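Local coordinates for protein trichomaglin (Trichosanthes lepiniana, PDB 1SGL) that is an S-like ribonuclease of the RNase T2 family that probably cleaves single-stranded RNA, at residues 55-63 against 99-108. Sequence-based numbering, arbitrary orientation.
With SO4 (sulfate ion), chain B.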
ATOM      1  N   PRO A  55      -2.702   3.527  18.593  1.00 52.58           N
ATOM      2  CA  PRO A  55      -4.137   3.716  18.375  1.00 51.96           C
ATOM      3  C   PRO A  55      -4.681   3.206  17.038  1.00 51.47           C
ATOM      4  O   PRO A  55      -3.974   3.157  16.028  1.00 51.10           O
ATOM      5  CB  PRO A  55      -4.309   5.228  18.514  1.00 51.63           C
ATOM      6  CG  PRO A  55      -3.254   5.596  19.480  1.00 52.00           C
ATOM      7  CD  PRO A  55      -2.075   4.798  18.997  1.00 52.07           C
ATOM      8  N   SER A  56      -5.956   2.840  17.063  1.00 50.96           N
ATOM      9  CA  SER A  56      -6.681   2.343  15.903  1.00 50.05           C
ATOM     10  C   SER A  56      -8.141   2.605  16.225  1.00 49.56           C
ATOM     11  O   SER A  56      -8.535   2.524  17.387  1.00 49.90           O
ATOM     12  CB  SER A  56      -6.457   0.842  15.733  1.00 50.18           C
ATOM     13  OG  SER A  56      -7.063   0.121  16.793  1.00 49.92           O
ATOM     14  N   CYS A  57      -8.943   2.924  15.215  1.00 49.41           N
ATOM     15  CA  CYS A  57     -10.360   3.198  15.439  1.00 48.84           C
ATOM     16  C   CYS A  57     -10.447   4.364  16.414  1.00 49.57           C
ATOM     17  O   CYS A  57     -10.657   4.166  17.609  1.00 50.16           O
ATOM     18  CB  CYS A  57     -11.041   1.966  16.040  1.00 47.24           C
ATOM     19  SG  CYS A  57     -10.819   0.446  15.062  1.00 46.38           S
ATOM     20  N   CYS A  58     -10.298   5.577  15.895  1.00 49.96           N
ATOM     21  CA  CYS A  58     -10.309   6.774  16.728  1.00 50.21           C
ATOM     22  C   CYS A  58     -11.596   7.585  16.800  1.00 51.65           C
ATOM     23  O   CYS A  58     -11.679   8.528  17.586  1.00 52.48           O
ATOM     24  CB  CYS A  58      -9.163   7.700  16.304  1.00 48.04           C
ATOM     25  SG  CYS A  58      -7.519   7.081  16.785  1.00 46.39           S
ATOM     26  N   THR A  59     -12.601   7.236  16.006  1.00 52.62           N
ATOM     27  CA  THR A  59     -13.837   8.010  16.037  1.00 53.78           C
ATOM     28  C   THR A  59     -15.102   7.177  16.181  1.00 54.10           C
ATOM     29  O   THR A  59     -16.170   7.716  16.474  1.00 54.16           O
ATOM     30  CB  THR A  59     -13.991   8.868  14.764  1.00 54.41           C
ATOM     31  OG1 THR A  59     -15.022   9.845  14.964  1.00 56.15           O
ATOM     32  CG2 THR A  59     -14.383   7.994  13.582  1.00 54.79           C
ATOM     33  N   GLY A  60     -14.989   5.870  15.976  1.00 54.22           N
ATOM     34  CA  GLY A  60     -16.169   5.033  16.066  1.00 54.87           C
ATOM     35  C   GLY A  60     -17.195   5.530  15.061  1.00 55.20           C
ATOM     36  O   GLY A  60     -18.403   5.375  15.256  1.00 55.73           O
ATOM     37  N   GLY A  61     -16.703   6.142  13.985  1.00 54.79           N
ATOM     38  CA  GLY A  61     -17.577   6.667  12.948  1.00 54.08           C
ATOM     39  C   GLY A  61     -17.788   5.664  11.828  1.00 53.32           C
ATOM     40  O   GLY A  61     -16.826   5.171  11.232  1.00 53.91           O
ATOM     41  N   SER A  62     -19.055   5.375  11.538  1.00 51.70           N
ATOM     42  CA  SER A  62     -19.426   4.416  10.503  1.00 49.68           C
ATOM     43  C   SER A  62     -19.013   4.811   9.088  1.00 47.74           C
ATOM     44  O   SER A  62     -19.365   5.885   8.600  1.00 47.91           O
ATOM     45  CB  SER A  62     -20.936   4.180  10.539  1.00 50.28           C
ATOM     46  OG  SER A  62     -21.338   3.716  11.815  1.00 51.64           O
ATOM     47  N   PHE A  63     -18.265   3.925   8.432  1.00 45.32           N
ATOM     48  CA  PHE A  63     -17.807   4.159   7.069  1.00 42.15           C
ATOM     49  C   PHE A  63     -18.994   4.281   6.111  1.00 40.88           C
ATOM     50  O   PHE A  63     -19.846   3.396   6.037  1.00 40.16           O
ATOM     51  CB  PHE A  63     -16.909   3.014   6.613  1.00 41.24           C
ATOM     52  CG  PHE A  63     -16.555   3.072   5.159  1.00 40.43           C
ATOM     53  CD1 PHE A  63     -15.783   4.113   4.658  1.00 40.68           C
ATOM     54  CD2 PHE A  63     -17.012   2.097   4.282  1.00 39.63           C
ATOM     55  CE1 PHE A  63     -15.472   4.178   3.302  1.00 39.91           C
ATOM     56  CE2 PHE A  63     -16.706   2.155   2.928  1.00 38.70           C
ATOM     57  CZ  PHE A  63     -15.938   3.194   2.439  1.00 38.85           C
ATOM     58  N   GLY A  99     -12.899   0.487   3.664  1.00 27.68           N
ATOM     59  CA  GLY A  99     -13.596   0.843   4.885  1.00 27.22           C
ATOM     60  C   GLY A  99     -12.752   0.581   6.113  1.00 27.45           C
ATOM     61  O   GLY A  99     -12.632   1.444   6.986  1.00 27.34           O
ATOM     62  N   GLN A 100     -12.172  -0.615   6.182  1.00 26.60           N
ATOM     63  CA  GLN A 100     -11.336  -0.987   7.308  1.00 26.48           C
ATOM     64  C   GLN A 100     -10.162  -0.021   7.478  1.00 26.72           C
ATOM     65  O   GLN A 100      -9.870   0.410   8.597  1.00 24.98           O
ATOM     66  CB  GLN A 100     -10.788  -2.395   7.131  1.00 26.48           C
ATOM     67  CG  GLN A 100      -9.831  -2.786   8.239  1.00 29.83           C
ATOM     68  CD  GLN A 100      -8.670  -3.602   7.734  1.00 30.75           C
ATOM     69  OE1 GLN A 100      -8.000  -3.210   6.781  1.00 33.82           O
ATOM     70  NE2 GLN A 100      -8.422  -4.743   8.364  1.00 32.28           N
ATOM     71  N   GLN A 101      -9.493   0.315   6.373  1.00 25.21           N
ATOM     72  CA  GLN A 101      -8.355   1.228   6.434  1.00 25.23           C
ATOM     73  C   GLN A 101      -8.780   2.591   6.934  1.00 25.56           C
ATOM     74  O   GLN A 101      -8.093   3.200   7.759  1.00 24.20           O
ATOM     75  CB  GLN A 101      -7.686   1.368   5.066  1.00 24.21           C
ATOM     76  CG  GLN A 101      -6.898   0.142   4.663  1.00 24.29           C
ATOM     77  CD  GLN A 101      -5.778  -0.157   5.641  1.00 24.60           C
ATOM     78  OE1 GLN A 101      -4.906   0.673   5.864  1.00 23.90           O
ATOM     79  NE2 GLN A 101      -5.804  -1.343   6.232  1.00 24.56           N
ATOM     80  N   TYR A 102      -9.918   3.070   6.445  1.00 26.64           N
ATOM     81  CA  TYR A 102     -10.406   4.369   6.877  1.00 27.89           C
ATOM     82  C   TYR A 102     -10.771   4.412   8.364  1.00 29.21           C
ATOM     83  O   TYR A 102     -10.367   5.327   9.079  1.00 29.43           O
ATOM     84  CB  TYR A 102     -11.634   4.798   6.082  1.00 27.52           C
ATOM     85  CG  TYR A 102     -12.220   6.065   6.656  1.00 29.12           C
ATOM     86  CD1 TYR A 102     -11.525   7.268   6.560  1.00 27.99           C
ATOM     87  CD2 TYR A 102     -13.418   6.046   7.383  1.00 27.65           C
ATOM     88  CE1 TYR A 102     -11.995   8.420   7.172  1.00 28.64           C
ATOM     89  CE2 TYR A 102     -13.895   7.200   8.007  1.00 28.10           C
ATOM     90  CZ  TYR A 102     -13.175   8.383   7.895  1.00 29.08           C
ATOM     91  OH  TYR A 102     -13.611   9.539   8.503  1.00 30.29           O
ATOM     92  N   GLU A 103     -11.549   3.434   8.819  1.00 30.16           N
ATOM     93  CA  GLU A 103     -11.977   3.399  10.214  1.00 31.83           C
ATOM     94  C   GLU A 103     -10.824   3.121  11.187  1.00 31.57           C
ATOM     95  O   GLU A 103     -10.684   3.784  12.211  1.00 29.92           O
ATOM     96  CB  GLU A 103     -13.064   2.342  10.410  1.00 33.46           C
ATOM     97  CG  GLU A 103     -14.349   2.574   9.620  1.00 38.12           C
ATOM     98  CD  GLU A 103     -15.447   1.582  10.002  1.00 41.98           C
ATOM     99  OE1 GLU A 103     -15.140   0.379  10.174  1.00 44.00           O
ATOM    100  OE2 GLU A 103     -16.619   1.999  10.126  1.00 44.17           O
ATOM    101  N   LYS A 104     -10.002   2.137  10.859  1.00 32.11           N
ATOM    102  CA  LYS A 104      -8.894   1.769  11.723  1.00 33.83           C
ATOM    103  C   LYS A 104      -7.749   2.786  11.767  1.00 33.77           C
ATOM    104  O   LYS A 104      -7.138   2.983  12.821  1.00 34.25           O
ATOM    105  CB  LYS A 104      -8.355   0.400  11.302  1.00 34.58           C
ATOM    106  CG  LYS A 104      -7.425  -0.245  12.309  1.00 38.26           C
ATOM    107  CD  LYS A 104      -6.960  -1.609  11.827  1.00 39.41           C
ATOM    108  CE  LYS A 104      -5.977  -2.230  12.804  1.00 41.19           C
ATOM    109  NZ  LYS A 104      -5.430  -3.518  12.280  1.00 44.39           N
ATOM    110  N   HIS A 105      -7.473   3.454  10.648  1.00 31.67           N
ATOM    111  CA  HIS A 105      -6.360   4.400  10.609  1.00 30.86           C
ATOM    112  C   HIS A 105      -6.689   5.839  10.229  1.00 31.21           C
ATOM    113  O   HIS A 105      -6.183   6.781  10.846  1.00 31.82           O
ATOM    114  CB  HIS A 105      -5.281   3.880   9.655  1.00 29.59           C
ATOM    115  CG  HIS A 105      -4.827   2.487   9.955  1.00 26.74           C
ATOM    116  ND1 HIS A 105      -4.279   2.129  11.167  1.00 27.55           N
ATOM    117  CD2 HIS A 105      -4.831   1.365   9.196  1.00 26.54           C
ATOM    118  CE1 HIS A 105      -3.965   0.845  11.144  1.00 26.47           C
ATOM    119  NE2 HIS A 105      -4.289   0.358   9.959  1.00 26.36           N
ATOM    120  N   GLY A 106      -7.515   6.011   9.203  1.00 30.96           N
ATOM    121  CA  GLY A 106      -7.861   7.348   8.758  1.00 30.76           C
ATOM    122  C   GLY A 106      -8.473   8.218   9.836  1.00 31.74           C
ATOM    123  O   GLY A 106      -8.254   9.427   9.867  1.00 32.14           O
ATOM    124  N   THR A 107      -9.252   7.609  10.720  1.00 32.10           N
ATOM    125  CA  THR A 107      -9.901   8.352  11.795  1.00 33.19           C
ATOM    126  C   THR A 107      -8.863   8.893  12.777  1.00 34.94           C
ATOM    127  O   THR A 107      -9.048   9.957  13.365  1.00 35.18           O
ATOM    128  CB  THR A 107     -10.908   7.460  12.552  1.00 31.09           C
ATOM    129  OG1 THR A 107     -10.241   6.293  13.041  1.00 30.18           O
ATOM    130  CG2 THR A 107     -12.035   7.025  11.624  1.00 31.14           C
ATOM    131  N   CYS A 108      -7.764   8.161  12.928  1.00 36.53           N
ATOM    132  CA  CYS A 108      -6.686   8.555  13.825  1.00 38.99           C
ATOM    133  C   CYS A 108      -5.743   9.586  13.196  1.00 40.26           C
ATOM    134  O   CYS A 108      -4.755   9.991  13.817  1.00 39.84           O
ATOM    135  CB  CYS A 108      -5.881   7.322  14.244  1.00 40.46           C
ATOM    136  SG  CYS A 108      -6.833   6.063  15.163  1.00 41.90           S
TER
HETATM  137  S   SO4 B 251      -3.516  -3.035   8.659  1.00 54.25           S
HETATM  138  O1  SO4 B 251      -3.228  -3.967   9.765  1.00 55.18           O
HETATM  139  O2  SO4 B 251      -4.595  -2.120   9.072  1.00 54.76           O
HETATM  140  O3  SO4 B 251      -3.944  -3.803   7.479  1.00 55.68           O
HETATM  141  O4  SO4 B 251      -2.306  -2.259   8.319  1.00 55.34           O
HETATM  142  O   HOH W   1      -3.845   3.667  13.232  1.00 32.04           O
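Cys-58 is bonded to Cys-108, while the adjacent Cys-57 forms a different disulfide, to Cys-90. The Cys-58 SG to Cys-108 SG bond is 2.0 Å long, with a torsion of 93° about it. It ties loop 55-63 to the C-terminal end of segment 99-108. Cys-57 N donates to Lys-104 O at 3.0 Å. Cys-58 N donates to Thr-107 OG1 at 2.9 Å, almost straight at 164°. Thr-107 OG1 in turn donates to Glu-103 O at 2.7 Å. Thr-107 has chi1 56°, which turns the methyl toward Thr-59 and sets the hydroxyl between the backbone N and the carbonyl carbon. A valine here would probably leave Cys-58 N without its acceptor and Glu-103 O without the hydroxyl donor. The two CG2 methyls of Thr-59 and Thr-107 meet tightly at 3.2 Å. Farther along, Phe-63 N reaches Glu-103 OE2 at 3.0 Å, on the anti side and out of the carboxylate plane. Ser-89 holds Glu-103 OE1. Gly-99 CA sits over the centre of the Phe-63 ring, a CH-pi contact, and Tyr-102 CD2 lies at the ring edge. On the helix, His-105 NE2 binds a sulfate oxygen, O2, at 2.6 Å. His-43 and Gln-101 also hydrogen-bond the sulfate, and Lys-104 NZ adds a weak bond. The Lys-His-Gly-Thr-Cys sequence and paired histidines are characteristic of the RNase T2 active site, where the sulfate, probably from the crystallisation liquor, may mimic a substrate phosphate.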